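Local coordinates for glycosylation Associate Protein 1 (Streptococcus agalactiae serotype V, PDB 6OYC), which probably takes part, with its partners Gap2 and Gap3, in the glycosylation and accessory Sec export of serine-rich surface glycoproteins, at residues Val29-Asp33 / Thr34-Met38; Ser254-Ser257 / Glu258-Asn261; Asn261-Asn264 / Val265-Tyr269. All blocks are in the same frame, centred on the assembly; numbering follows the deposited sequence.

Contact 1 of 3, residues Val29-Asp33 / Thr34-Met38; sequences VGFDD and TINQM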
# COMPACT_ATOMS: atom_id res chain seq x y z
N VAL A 29 -2.87 3.03 -0.66
CA VAL A 29 -2.64 1.74 -1.28
C VAL A 29 -1.27 1.24 -0.83
O VAL A 29 -0.28 1.98 -0.91
CB VAL A 29 -2.72 1.83 -2.82
CG1 VAL A 29 -2.42 0.46 -3.48
CG2 VAL A 29 -4.08 2.33 -3.24
N GLY A 30 -1.21 0.01 -0.34
CA GLY A 30 0.07 -0.53 0.06
C GLY A 30 0.00 -1.41 1.28
O GLY A 30 -0.99 -2.12 1.48
N PHE A 31 1.05 -1.35 2.11
CA PHE A 31 1.21 -2.23 3.26
C PHE A 31 -0.06 -2.26 4.11
O PHE A 31 -0.62 -1.21 4.44
CB PHE A 31 2.40 -1.76 4.10
CG PHE A 31 2.63 -2.56 5.34
CD1 PHE A 31 3.37 -3.74 5.29
CD2 PHE A 31 2.05 -2.18 6.54
CE1 PHE A 31 3.55 -4.50 6.43
CE2 PHE A 31 2.23 -2.94 7.69
CZ PHE A 31 2.99 -4.10 7.64
N ASP A 32 -0.55 -3.46 4.45
CA ASP A 32 -1.77 -3.52 5.25
C ASP A 32 -1.74 -4.76 6.13
O ASP A 32 -0.73 -5.46 6.21
CB ASP A 32 -3.01 -3.46 4.35
CG ASP A 32 -3.25 -4.75 3.56
OD1 ASP A 32 -2.45 -5.71 3.68
OD2 ASP A 32 -4.24 -4.81 2.81
N ASP A 33 -2.90 -5.06 6.75
CA ASP A 33 -2.98 -6.14 7.72
C ASP A 33 -2.68 -7.50 7.09
O ASP A 33 -2.08 -8.37 7.74
CB ASP A 33 -4.36 -6.13 8.40
CG ASP A 33 -5.53 -6.13 7.40
OD1 ASP A 33 -5.40 -5.50 6.32
OD2 ASP A 33 -6.58 -6.76 7.71
N THR A 34 -3.08 -7.72 5.83
CA THR A 34 -2.80 -9.01 5.22
C THR A 34 -1.30 -9.23 5.06
O THR A 34 -0.80 -10.33 5.35
CB THR A 34 -3.49 -9.12 3.87
OG1 THR A 34 -4.89 -8.89 4.03
CG2 THR A 34 -3.25 -10.51 3.25
N ILE A 35 -0.57 -8.21 4.60
CA ILE A 35 0.88 -8.34 4.47
C ILE A 35 1.49 -8.65 5.83
O ILE A 35 2.29 -9.58 5.99
CB ILE A 35 1.49 -7.05 3.89
CG1 ILE A 35 0.86 -6.68 2.54
CG2 ILE A 35 3.03 -7.16 3.88
CD1 ILE A 35 1.30 -7.54 1.41
N ASN A 36 1.12 -7.86 6.83
CA ASN A 36 1.67 -8.03 8.16
C ASN A 36 1.39 -9.44 8.69
O ASN A 36 2.29 -10.09 9.23
CB ASN A 36 1.09 -6.96 9.08
CG ASN A 36 1.33 -7.25 10.52
OD1 ASN A 36 0.58 -8.01 11.15
ND2 ASN A 36 2.41 -6.69 11.06
N GLN A 37 0.16 -9.93 8.49
CA GLN A 37 -0.23 -11.22 9.05
C GLN A 37 0.40 -12.37 8.28
O GLN A 37 0.79 -13.38 8.88
CB GLN A 37 -1.75 -11.35 9.07
CG GLN A 37 -2.38 -10.46 10.13
CD GLN A 37 -3.82 -10.10 9.86
OE1 GLN A 37 -4.51 -10.78 9.10
NE2 GLN A 37 -4.28 -9.02 10.49
N MET A 38 0.50 -12.26 6.96
CA MET A 38 1.11 -13.38 6.25
C MET A 38 2.59 -13.51 6.55
O MET A 38 3.12 -14.63 6.59
CB MET A 38 0.92 -13.25 4.75
CG MET A 38 1.47 -14.46 4.01
SD MET A 38 0.49 -14.77 2.55
CE MET A 38 -0.17 -13.12 2.38
O HOH W 1 -5.99 -6.68 3.04
O HOH W 2 -6.06 -9.83 7.03
O HOH W 3 -2.34 -7.44 11.07
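Asp32 is the N-cap of helix 33-43 and reaches over its first turn with one carboxylate oxygen. OD1 accepts a nearly straight bond from Ile35 N at 3.3 Å, and the donor meets it almost in line with the C-O bond. A second, weak and bent bond comes to the same OD1 from Thr34 N. The CG of Asp32 sits between its backbone N and carbonyl carbon (chi1 73°), which folds the carboxylate back over these amides. The other oxygen, OD2, accepts a hydrogen bond from water 1, which also donates to Thr34 OG1.

Phe31 lies just ahead of the cap. Its CD1 touches the CG2 branch of Ile35 at 3.7 Å, and CZ rests against CB of Asn36. The ring stands almost perpendicular to the Asn36 amide, whose ND2 is bound to Phe303 O.

The carboxylate of Asp33 is held by residues outside the turn, Arg259 through OD1 and Ser254 through OD2. Gln37 NE2 reaches the same Ser254 hydroxyl. Water 2 joins the two side chains as well: it donates to Gln37 OE1 at 2.8 Å and to Asp33 OD2 at 3.2 Å.

Contact 2 of 3, residues Ser254-Ser257 / Glu258-Asn261; sequences SVFS and ERNN. With SO4 (sulfate ion), chain J.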
# COMPACT_ATOMS: atom_id res chain seq x y z
N SER A 254 -10.21 -9.97 10.08
CA SER A 254 -9.16 -8.98 10.35
C SER A 254 -9.71 -7.57 10.09
O SER A 254 -10.12 -7.26 8.97
CB SER A 254 -7.91 -9.23 9.51
OG SER A 254 -6.91 -8.25 9.79
N VAL A 255 -9.69 -6.74 11.12
CA VAL A 255 -10.20 -5.38 11.07
C VAL A 255 -8.99 -4.43 11.04
O VAL A 255 -8.13 -4.49 11.92
CB VAL A 255 -11.12 -5.09 12.26
CG1 VAL A 255 -11.40 -3.58 12.40
CG2 VAL A 255 -12.40 -5.87 12.15
N PHE A 256 -8.93 -3.56 10.03
CA PHE A 256 -7.79 -2.68 9.81
C PHE A 256 -8.30 -1.25 9.70
O PHE A 256 -9.05 -0.92 8.78
CB PHE A 256 -7.04 -3.09 8.54
CG PHE A 256 -5.71 -2.40 8.39
CD1 PHE A 256 -4.76 -2.47 9.41
CD2 PHE A 256 -5.40 -1.69 7.23
CE1 PHE A 256 -3.52 -1.85 9.26
CE2 PHE A 256 -4.16 -1.06 7.08
CZ PHE A 256 -3.22 -1.14 8.10
N SER A 257 -7.87 -0.40 10.63
CA SER A 257 -8.48 0.92 10.78
C SER A 257 -8.37 1.78 9.51
O SER A 257 -9.26 2.60 9.25
CB SER A 257 -7.85 1.65 11.96
OG SER A 257 -6.45 1.83 11.76
N GLU A 258 -7.30 1.62 8.71
CA GLU A 258 -7.20 2.43 7.49
C GLU A 258 -8.29 2.07 6.48
O GLU A 258 -8.72 2.93 5.72
CB GLU A 258 -5.82 2.27 6.87
CG GLU A 258 -5.59 3.06 5.56
CD GLU A 258 -4.36 2.58 4.77
OE1 GLU A 258 -3.44 3.39 4.53
OE2 GLU A 258 -4.31 1.38 4.38
N ARG A 259 -8.74 0.82 6.47
CA ARG A 259 -9.75 0.29 5.55
C ARG A 259 -11.15 0.27 6.15
O ARG A 259 -12.13 0.51 5.45
CB ARG A 259 -9.39 -1.14 5.15
CG ARG A 259 -10.40 -1.83 4.25
CD ARG A 259 -9.94 -3.25 3.91
NE ARG A 259 -9.95 -4.13 5.08
CZ ARG A 259 -8.86 -4.65 5.63
NH1 ARG A 259 -7.65 -4.41 5.11
NH2 ARG A 259 -8.96 -5.43 6.70
N ASN A 260 -11.28 -0.00 7.44
CA ASN A 260 -12.58 -0.34 8.00
C ASN A 260 -13.16 0.81 8.79
O ASN A 260 -12.48 1.44 9.60
CB ASN A 260 -12.45 -1.60 8.86
CG ASN A 260 -12.11 -2.81 8.01
OD1 ASN A 260 -11.16 -3.56 8.30
ND2 ASN A 260 -12.87 -2.99 6.93
N ASN A 261 -14.43 1.10 8.52
CA ASN A 261 -15.24 1.95 9.39
C ASN A 261 -15.74 1.13 10.58
O ASN A 261 -16.50 0.17 10.42
CB ASN A 261 -16.39 2.54 8.58
CG ASN A 261 -17.12 3.62 9.33
OD1 ASN A 261 -17.34 3.51 10.53
ND2 ASN A 261 -17.49 4.67 8.62
S SO4 J . -16.18 -1.66 5.48
O1 SO4 J . -15.87 -3.01 5.01
O2 SO4 J . -17.61 -1.51 5.73
O3 SO4 J . -15.44 -1.39 6.73
O4 SO4 J . -15.73 -0.68 4.46
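A type I beta turn at Phe256-Arg259, overlapped by an alpha turn that ends at Asn260, follows strand 250-255 and leads the chain toward helix 262-267. Phe256 O is its main acceptor. Arg259 N donates to this oxygen at 2.9 Å from well above the carbonyl plane. Asn260 N donates at 2.8 Å.

The Asn260 side chain closes the turn from the other end. Its OD1 accepts from Phe256 N at 2.8 Å. This bond is almost straight (175°) and uses a lone pair in the amide plane. Asn260 therefore binds both the N and the O of Phe256, the O through its own backbone N. With CG beside the backbone N (chi1 -67°), the amide folds back to the end of the strand. Its ND2 faces the other way, to Phe234 O and to O3 of the sulfate at 3.0 Å. Asn261 N donates to the same sulfate oxygen. The ion probably comes from the crystallisation liquor.

Arg259 bends at chi3 and lays one face of its guanidinium over CB of Phe256, with NH2 3.5 Å from that carbon. At the guanidinium edge, NH2 makes a weak in-plane bond to Ser254 O. The stronger partners are Asp33, in a salt bridge to NH1, and Phe234 O, bound by NE.

Glu258 runs beside the Phe256 ring. Its backbone N stands over one face toward the rim, and OE2 lies 3.6 Å from CE2. The carboxylate plane is nearly perpendicular to the ring.

Ser254 pairs through its backbone with strand 229-233, and Val255 with strand 277-280. Val255 also packs on Val265 of helix 262-267 and on Ile285 of helix 283-292.

Contact 3 of 3, residues Asn261-Asn264 / Val265-Tyr269; sequences NAHN and VLEDY. With SO4 (sulfate ion), chain J.
Leu266 lies over the carbonyl of Ala262, with CG 3.2 Å from Ala262 O and CD1 close to the same oxygen. The contact between the two side chains is looser, CD1 to Ala262 CB at 4.5 Å. Leu266 N donates to that carbonyl at 2.8 Å. Val265 packs in a similar way one residue earlier. Its CB is near Ala262 O, and its CG2 branch is near Asn261 O, which accepts from Val265 N.

This is the short helix 262-267, and Asn261 is its N-cap. Asn261 OD1 accepts from His263 N at 3.0 Å, with the donor tilted slightly from the amide plane. The sulfate lies beside this first turn. Asn264 ND2 donates to its O2 at 2.9 Å, and Gln236 N is a further donor to the ion. Asn264 CG lies beside the backbone N (chi1 -75°), which carries the amide toward the start of the helix and the anion.

On the outer side, Glu267 extends beside Asn264, its carboxylate turned only 21° from the Asn264 amide plane. His263 and Glu267 are linked through water 4. The water lies in the plane of the imidazole at its edge, 2.9 Å from NE2, and donates to Glu267 OE2. His263 NE2 and Glu267 OE1 stay 4.1 Å apart and do not meet directly.

Glu267 N makes weak bonds to His263 O and Asn264 O, while Asp268 N bonds to Val265 O at 3.0 Å. Asp268 then forms an inverse gamma turn and caps helix 269-273, where its OD2 binds Ser271 OG. Val265 and Leu266 both rest on Leu289 of helix 283-292, and Lys292 NZ binds Leu266 O.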
# COMPACT_ATOMS: atom_id res chain seq x y z
N ASN A 261 -14.43 1.10 8.52
CA ASN A 261 -15.24 1.95 9.39
C ASN A 261 -15.74 1.13 10.58
O ASN A 261 -16.50 0.17 10.42
CB ASN A 261 -16.39 2.54 8.58
CG ASN A 261 -17.12 3.62 9.33
OD1 ASN A 261 -17.34 3.51 10.53
ND2 ASN A 261 -17.49 4.67 8.62
N ALA A 262 -15.31 1.52 11.79
CA ALA A 262 -15.70 0.81 13.00
C ALA A 262 -17.22 0.64 13.11
O ALA A 262 -17.71 -0.43 13.49
CB ALA A 262 -15.17 1.56 14.22
N HIS A 263 -17.98 1.69 12.77
CA HIS A 263 -19.43 1.56 12.79
C HIS A 263 -19.89 0.43 11.88
O HIS A 263 -20.76 -0.36 12.25
CB HIS A 263 -20.09 2.88 12.37
CG HIS A 263 -21.56 2.74 12.09
ND1 HIS A 263 -22.51 2.73 13.09
CD2 HIS A 263 -22.23 2.57 10.93
CE1 HIS A 263 -23.71 2.58 12.55
NE2 HIS A 263 -23.57 2.49 11.24
N ASN A 264 -19.31 0.34 10.68
CA ASN A 264 -19.68 -0.73 9.76
C ASN A 264 -19.30 -2.09 10.32
O ASN A 264 -20.05 -3.06 10.16
CB ASN A 264 -19.02 -0.52 8.40
CG ASN A 264 -19.67 0.58 7.60
OD1 ASN A 264 -20.65 1.19 8.03
ND2 ASN A 264 -19.12 0.85 6.41
N VAL A 265 -18.14 -2.19 10.96
CA VAL A 265 -17.78 -3.44 11.60
C VAL A 265 -18.80 -3.80 12.67
O VAL A 265 -19.40 -4.88 12.65
CB VAL A 265 -16.35 -3.37 12.18
CG1 VAL A 265 -16.05 -4.64 12.95
CG2 VAL A 265 -15.34 -3.13 11.05
N LEU A 266 -19.02 -2.89 13.62
CA LEU A 266 -19.87 -3.18 14.77
C LEU A 266 -21.32 -3.40 14.39
O LEU A 266 -22.09 -3.89 15.23
CB LEU A 266 -19.81 -2.04 15.78
CG LEU A 266 -18.41 -1.81 16.31
CD1 LEU A 266 -18.27 -0.38 16.81
CD2 LEU A 266 -18.19 -2.83 17.41
N GLU A 267 -21.71 -3.06 13.17
CA GLU A 267 -23.07 -3.27 12.73
C GLU A 267 -23.28 -4.63 12.07
O GLU A 267 -24.41 -5.13 12.04
CB GLU A 267 -23.46 -2.13 11.77
CG GLU A 267 -24.49 -2.45 10.72
CD GLU A 267 -24.76 -1.28 9.78
OE1 GLU A 267 -23.84 -0.93 8.99
OE2 GLU A 267 -25.89 -0.73 9.82
N ASP A 268 -22.21 -5.25 11.58
CA ASP A 268 -22.31 -6.49 10.81
C ASP A 268 -22.28 -7.70 11.75
O ASP A 268 -21.35 -8.51 11.75
CB ASP A 268 -21.20 -6.55 9.77
CG ASP A 268 -21.35 -7.73 8.82
OD1 ASP A 268 -22.25 -8.58 9.04
OD2 ASP A 268 -20.57 -7.81 7.85
N TYR A 269 -23.34 -7.79 12.57
CA TYR A 269 -23.50 -8.91 13.50
C TYR A 269 -23.30 -10.26 12.82
O TYR A 269 -22.71 -11.18 13.40
CB TYR A 269 -24.89 -8.90 14.12
CG TYR A 269 -25.15 -7.93 15.26
CD1 TYR A 269 -24.92 -8.30 16.58
CD2 TYR A 269 -25.70 -6.67 15.01
CE1 TYR A 269 -25.20 -7.43 17.63
CE2 TYR A 269 -25.97 -5.79 16.06
CZ TYR A 269 -25.72 -6.18 17.37
OH TYR A 269 -26.00 -5.32 18.41
S SO4 J . -16.18 -1.66 5.48
O1 SO4 J . -15.87 -3.01 5.01
O2 SO4 J . -17.61 -1.51 5.73
O3 SO4 J . -15.44 -1.39 6.73
O4 SO4 J . -15.73 -0.68 4.46
O HOH W 4 -25.21 2.28 8.88

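The contacts follow one another along the chain in the order 1, 2, 3. All lie around the seven-stranded parallel sheet of the N-terminal Rossmann-like half, as expected for a GT-B fold. Contact 1 starts helix 33-43, contact 2 leaves strand 250-255, and contact 3 spans helix 262-267. The centres of contacts 1 and 2 are about 11 Å apart, and Asp33 with Ser254 and Arg259 joins them. Contacts 2 and 3 have centres about 10 Å apart. They share Asn261 and the sulfate, and the helix packs against the strand end. Contacts 1 and 3 do not touch. The series runs from the buried interior of the chain to its surface.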